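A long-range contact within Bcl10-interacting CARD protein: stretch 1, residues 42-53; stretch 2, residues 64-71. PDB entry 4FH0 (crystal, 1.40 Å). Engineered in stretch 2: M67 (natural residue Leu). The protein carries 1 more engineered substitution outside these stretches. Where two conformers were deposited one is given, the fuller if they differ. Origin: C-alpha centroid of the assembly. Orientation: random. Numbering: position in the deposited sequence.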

ATOM      1  N   GLN A  42      -7.645   6.892   9.753  1.00 13.14           N
ATOM      2  CA  GLN A  42      -7.590   5.445   9.678  1.00 12.70           C
ATOM      3  C   GLN A  42      -8.079   4.996   8.309  1.00 13.97           C
ATOM      4  O   GLN A  42      -9.252   5.141   7.960  1.00 16.03           O
ATOM      5  CB  GLN A  42      -8.454   4.826  10.760  1.00 12.65           C
ATOM      6  CG  GLN A  42      -8.406   3.320  10.757  1.00 12.83           C
ATOM      7  CD  GLN A  42      -9.204   2.704  11.888  1.00 13.75           C
ATOM      8  OE1 GLN A  42     -10.389   3.001  12.073  1.00 15.33           O
ATOM      9  NE2 GLN A  42      -8.560   1.852  12.658  1.00 13.66           N
ATOM     10  N   ILE A  43      -7.149   4.496   7.513  1.00 13.31           N
ATOM     11  CA  ILE A  43      -7.451   4.070   6.158  1.00 14.56           C
ATOM     12  C   ILE A  43      -7.978   2.640   6.131  1.00 14.41           C
ATOM     13  O   ILE A  43      -8.861   2.308   5.325  1.00 17.08           O
ATOM     14  CB  ILE A  43      -6.201   4.208   5.301  1.00 14.93           C
ATOM     15  CG1 ILE A  43      -5.713   5.668   5.327  1.00 15.73           C
ATOM     16  CG2 ILE A  43      -6.441   3.720   3.884  1.00 15.54           C
ATOM     17  CD1 ILE A  43      -6.765   6.689   5.040  1.00 16.83           C
ATOM     18  N   LEU A  44      -7.458   1.799   7.024  1.00 12.94           N
ATOM     19  CA  LEU A  44      -7.860   0.398   7.124  1.00 13.02           C
ATOM     20  C   LEU A  44      -8.399   0.080   8.496  1.00 13.44           C
ATOM     21  O   LEU A  44      -7.752   0.360   9.506  1.00 13.09           O
ATOM     22  CB  LEU A  44      -6.676  -0.518   6.841  1.00 12.01           C
ATOM     23  CG  LEU A  44      -6.013  -0.409   5.468  1.00 12.06           C
ATOM     24  CD1 LEU A  44      -4.800  -1.353   5.418  1.00 12.09           C
ATOM     25  CD2 LEU A  44      -6.992  -0.713   4.348  1.00 13.31           C
ATOM     26  N   THR A  45      -9.585  -0.517   8.529  1.00 14.50           N
ATOM     27  CA  THR A  45     -10.140  -0.982   9.784  1.00 15.29           C
ATOM     28  C   THR A  45      -9.321  -2.158  10.312  1.00 14.47           C
ATOM     29  O   THR A  45      -8.502  -2.719   9.589  1.00 13.42           O
ATOM     30  CB  THR A  45     -11.582  -1.472   9.587  1.00 17.86           C
ATOM     31  OG1 THR A  45     -11.569  -2.621   8.739  1.00 19.42           O
ATOM     32  CG2 THR A  45     -12.448  -0.383   8.978  1.00 19.45           C
ATOM     33  N   ASN A  46      -9.547  -2.552  11.559  1.00 14.85           N
ATOM     34  CA  ASN A  46      -8.857  -3.712  12.094  1.00 15.82           C
ATOM     35  C   ASN A  46      -9.129  -4.967  11.271  1.00 16.19           C
ATOM     36  O   ASN A  46      -8.219  -5.729  11.000  1.00 16.10           O
ATOM     37  CB  ASN A  46      -9.260  -3.964  13.550  1.00 15.91           C
ATOM     38  CG  ASN A  46      -8.651  -2.966  14.506  1.00 17.99           C
ATOM     39  OD1 ASN A  46      -7.991  -2.003  14.104  1.00 18.18           O
ATOM     40  ND2 ASN A  46      -8.879  -3.186  15.783  1.00 18.88           N
ATOM     41  N   LYS A  47     -10.378  -5.179  10.861  1.00 17.15           N
ATOM     42  CA  LYS A  47     -10.679  -6.366  10.061  1.00 17.20           C
ATOM     43  C   LYS A  47      -9.986  -6.320   8.698  1.00 16.65           C
ATOM     44  O   LYS A  47      -9.470  -7.330   8.224  1.00 17.03           O
ATOM     45  CB  LYS A  47     -12.191  -6.579   9.908  1.00 19.48           C
ATOM     46  N   GLU A  48      -9.949  -5.147   8.084  1.00 16.01           N
ATOM     47  CA  GLU A  48      -9.255  -5.006   6.797  1.00 15.18           C
ATOM     48  C   GLU A  48      -7.763  -5.230   6.962  1.00 13.83           C
ATOM     49  O   GLU A  48      -7.116  -5.880   6.129  1.00 13.84           O
ATOM     50  CB  GLU A  48      -9.506  -3.633   6.187  1.00 16.69           C
ATOM     51  CG  GLU A  48     -10.916  -3.512   5.650  1.00 18.51           C
ATOM     52  CD  GLU A  48     -11.335  -2.105   5.334  1.00 20.31           C
ATOM     53  OE1 GLU A  48     -10.688  -1.142   5.803  1.00 20.03           O
ATOM     54  OE2 GLU A  48     -12.352  -1.969   4.617  1.00 22.23           O
ATOM     55  N   ALA A  49      -7.185  -4.664   8.015  1.00 12.61           N
ATOM     56  CA  ALA A  49      -5.773  -4.889   8.271  1.00 12.10           C
ATOM     57  C   ALA A  49      -5.464  -6.381   8.421  1.00 12.10           C
ATOM     58  O   ALA A  49      -4.445  -6.852   7.931  1.00 12.61           O
ATOM     59  CB  ALA A  49      -5.330  -4.134   9.512  1.00 12.65           C
ATOM     60  N   GLU A  50      -6.315  -7.118   9.122  1.00 13.16           N
ATOM     61  CA  GLU A  50      -6.052  -8.532   9.327  1.00 14.65           C
ATOM     62  C   GLU A  50      -6.140  -9.285   8.008  1.00 14.76           C
ATOM     63  O   GLU A  50      -5.349 -10.170   7.749  1.00 15.65           O
ATOM     64  CB  GLU A  50      -7.009  -9.131  10.364  1.00 17.89           C
ATOM     65  CG  GLU A  50      -6.867  -8.551  11.767  1.00 21.36           C
ATOM     66  CD  GLU A  50      -5.472  -8.668  12.364  1.00 25.18           C
ATOM     67  OE1 GLU A  50      -4.696  -9.596  12.020  1.00 26.33           O
ATOM     68  OE2 GLU A  50      -5.154  -7.808  13.215  1.00 26.63           O
ATOM     69  N   LYS A  51      -7.102  -8.920   7.171  1.00 14.95           N
ATOM     70  CA  LYS A  51      -7.229  -9.511   5.847  1.00 15.54           C
ATOM     71  C   LYS A  51      -5.952  -9.300   5.022  1.00 13.92           C
ATOM     72  O   LYS A  51      -5.433 -10.241   4.398  1.00 14.84           O
ATOM     73  CB  LYS A  51      -8.431  -8.888   5.126  1.00 17.54           C
ATOM     74  CG  LYS A  51      -8.589  -9.304   3.672  1.00 19.13           C
ATOM     75  CD  LYS A  51      -9.865  -8.737   3.082  1.00 20.26           C
ATOM     76  N   PHE A  52      -5.437  -8.073   5.005  1.00 12.09           N
ATOM     77  CA  PHE A  52      -4.252  -7.794   4.203  1.00 11.21           C
ATOM     78  C   PHE A  52      -2.943  -8.336   4.786  1.00 11.97           C
ATOM     79  O   PHE A  52      -1.945  -8.394   4.080  1.00 12.25           O
ATOM     80  CB  PHE A  52      -4.174  -6.302   3.909  1.00 11.00           C
ATOM     81  CG  PHE A  52      -5.278  -5.812   2.998  1.00 11.91           C
ATOM     82  CD1 PHE A  52      -5.515  -6.410   1.771  1.00 13.60           C
ATOM     83  CD2 PHE A  52      -6.083  -4.754   3.367  1.00 13.16           C
ATOM     84  CE1 PHE A  52      -6.527  -5.966   0.957  1.00 14.87           C
ATOM     85  CE2 PHE A  52      -7.092  -4.292   2.520  1.00 13.65           C
ATOM     86  CZ  PHE A  52      -7.308  -4.913   1.331  1.00 14.13           C
ATOM     87  N   ARG A  53      -2.965  -8.742   6.055  1.00 13.63           N
ATOM     88  CA  ARG A  53      -1.816  -9.341   6.741  0.67 15.01           C
ATOM     89  C   ARG A  53      -1.935 -10.871   6.808  1.00 15.81           C
ATOM     90  O   ARG A  53      -1.071 -11.538   7.383  1.00 16.56           O
ATOM     91  CB  ARG A  53      -1.684  -8.772   8.176  0.67 15.34           C
ATOM     92  CG  ARG A  53      -1.262  -7.297   8.293  0.67 15.66           C
ATOM     93  CD  ARG A  53      -1.570  -6.732   9.701  0.67 16.36           C
ATOM     94  NE  ARG A  53      -0.681  -7.278  10.722  0.67 17.36           N
ATOM     95  CZ  ARG A  53       0.540  -6.816  10.973  0.67 17.83           C
ATOM     96  NH1 ARG A  53       1.023  -5.787  10.281  0.67 18.09           N
ATOM     97  NH2 ARG A  53       1.283  -7.382  11.911  0.67 18.06           N
ATOM     98  N   CYS A  64      -2.178  -6.605  -4.459  1.00 10.77           N
ATOM     99  CA  CYS A  64      -3.034  -6.171  -5.544  1.00 11.23           C
ATOM    100  C   CYS A  64      -4.407  -5.792  -5.002  1.00 10.72           C
ATOM    101  O   CYS A  64      -5.014  -4.826  -5.461  1.00 11.87           O
ATOM    102  CB  CYS A  64      -3.171  -7.269  -6.593  1.00 12.40           C
ATOM    103  SG  CYS A  64      -1.677  -7.582  -7.582  1.00 15.24           S
ATOM    104  N   ASP A  65      -4.911  -6.559  -4.040  1.00 10.35           N
ATOM    105  CA  ASP A  65      -6.207  -6.241  -3.449  1.00 10.14           C
ATOM    106  C   ASP A  65      -6.132  -4.939  -2.650  1.00  9.80           C
ATOM    107  O   ASP A  65      -7.059  -4.151  -2.667  1.00 10.01           O
ATOM    108  CB  ASP A  65      -6.722  -7.392  -2.576  1.00 13.20           C
ATOM    109  CG  ASP A  65      -7.156  -8.583  -3.383  1.00 17.44           C
ATOM    110  OD1 ASP A  65      -7.288  -8.468  -4.617  1.00 18.50           O
ATOM    111  OD2 ASP A  65      -7.360  -9.644  -2.759  1.00 19.74           O
ATOM    112  N   LEU A  66      -5.014  -4.699  -1.976  1.00  9.19           N
ATOM    113  CA  LEU A  66      -4.828  -3.437  -1.259  1.00  9.01           C
ATOM    114  C   LEU A  66      -4.823  -2.277  -2.247  1.00  9.35           C
ATOM    115  O   LEU A  66      -5.448  -1.242  -2.005  1.00  9.43           O
ATOM    116  CB  LEU A  66      -3.540  -3.470  -0.435  1.00 10.52           C
ATOM    117  CG  LEU A  66      -3.245  -2.165   0.315  1.00 10.76           C
ATOM    118  CD1 LEU A  66      -4.317  -1.799   1.296  1.00 10.14           C
ATOM    119  CD2 LEU A  66      -1.889  -2.273   1.019  1.00 12.63           C
HETATM  120  N   MSE A  67      -4.115  -2.435  -3.361  1.00 10.76           N
HETATM  121  CA  MSE A  67      -4.099  -1.368  -4.351  1.00 11.52           C
HETATM  122  C   MSE A  67      -5.491  -1.068  -4.870  1.00 10.70           C
HETATM  123  O   MSE A  67      -5.852   0.092  -5.006  1.00 11.14           O
HETATM  124  CB  MSE A  67      -3.193  -1.710  -5.530  1.00 16.43           C
HETATM  125  CG  MSE A  67      -1.753  -1.967  -5.160  1.00 22.41           C
HETATM  126 SE   MSE A  67      -0.890  -0.451  -4.247  1.00 29.86          SE
HETATM  127  CE  MSE A  67      -0.844  -1.204  -2.466  1.00 30.42           C
ATOM    128  N   SER A  68      -6.277  -2.109  -5.147  1.00 10.88           N
ATOM    129  CA  SER A  68      -7.636  -1.900  -5.615  1.00 11.83           C
ATOM    130  C   SER A  68      -8.464  -1.180  -4.569  1.00 11.23           C
ATOM    131  O   SER A  68      -9.261  -0.309  -4.891  1.00 12.68           O
ATOM    132  CB  SER A  68      -8.288  -3.229  -5.959  1.00 14.86           C
ATOM    133  OG  SER A  68      -7.614  -3.856  -7.027  1.00 17.44           O
ATOM    134  N   HIS A  69      -8.305  -1.578  -3.317  1.00  9.83           N
ATOM    135  CA  HIS A  69      -9.015  -0.950  -2.224  1.00 10.44           C
ATOM    136  C   HIS A  69      -8.706   0.542  -2.125  1.00 10.33           C
ATOM    137  O   HIS A  69      -9.617   1.361  -2.003  1.00 11.37           O
ATOM    138  CB  HIS A  69      -8.645  -1.677  -0.935  1.00 12.68           C
ATOM    139  CG  HIS A  69      -9.266  -1.091   0.291  1.00 16.31           C
ATOM    140  ND1 HIS A  69     -10.301  -1.705   0.955  1.00 19.66           N
ATOM    141  CD2 HIS A  69      -8.989   0.036   0.983  1.00 18.27           C
ATOM    142  CE1 HIS A  69     -10.643  -0.973   1.999  1.00 19.58           C
ATOM    143  NE2 HIS A  69      -9.874   0.097   2.031  1.00 19.54           N
ATOM    144  N   LEU A  70      -7.426   0.902  -2.199  1.00  9.61           N
ATOM    145  CA  LEU A  70      -7.029   2.299  -2.081  1.00  9.53           C
ATOM    146  C   LEU A  70      -7.505   3.103  -3.276  1.00 10.72           C
ATOM    147  O   LEU A  70      -7.971   4.231  -3.116  1.00 12.22           O
ATOM    148  CB  LEU A  70      -5.514   2.398  -1.946  1.00  9.06           C
ATOM    149  CG  LEU A  70      -4.901   1.768  -0.698  1.00  8.89           C
ATOM    150  CD1 LEU A  70      -3.413   1.620  -0.881  1.00  9.44           C
ATOM    151  CD2 LEU A  70      -5.210   2.592   0.543  1.00 10.39           C
ATOM    152  N   GLN A  71      -7.365   2.546  -4.474  1.00 11.62           N
ATOM    153  CA  GLN A  71      -7.808   3.255  -5.673  1.00 13.17           C
ATOM    154  C   GLN A  71      -9.297   3.556  -5.631  1.00 14.08           C
ATOM    155  O   GLN A  71      -9.729   4.635  -6.088  1.00 15.53           O
ATOM    156  CB  GLN A  71      -7.448   2.469  -6.943  1.00 13.52           C
ATOM    157  CG  GLN A  71      -5.934   2.375  -7.167  1.00 14.40           C
ATOM    158  CD  GLN A  71      -5.503   1.324  -8.165  1.00 16.52           C
ATOM    159  OE1 GLN A  71      -6.305   0.787  -8.900  1.00 18.89           O
ATOM    160  NE2 GLN A  71      -4.215   1.049  -8.201  1.00 16.90           N
TER
HETATM  161  O   HOH W   1     -11.240   1.050   4.500  1.00 32.21           O
HETATM  162  O   HOH W   2      -9.914   2.991   2.928  1.00 35.50           O

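Two helices that cross well apart can still be joined by side chains, and this contact in a CARD protein illustrates how. Helix 46–52 runs roughly antiparallel to helix 64–71, at 147°, with the axes no closer than 11.1 Å. The backbones draw nearer at F52 and L66, whose CA atoms lie 7.0 Å apart; between I43 CA, in the loop before the first helix, and L70 CA, in the second helix, the separation is 8.4 Å. T45 caps the first helix, its OG1 accepting from E48 N (3.1 Å), and T45 N in turn donates to E48 OE1 (3.0 Å).

No direct hydrogen bond links the stretches; the direct contacts include apolar packing and an aromatic pair. F52 points toward the second helix: L66 CD1 sits over one ring face, 3.9 Å from F52 CE2, while the ring edge is directed at the face of H69 in an offset edge-to-face pair, centroids 5.9 Å apart. L44 CD1 reaches L66 CD1 at 4.2 Å, and I43 CG2 meets L70 CD2 at 3.7 Å, extending the apolar surface.

Polar groups are joined through water. H69 NE2 is 4.1 Å from I43 O, too far for direct bonding, yet waters 1 and 2 each hydrogen-bond to both atoms; water 1 also donates to E48 OE1.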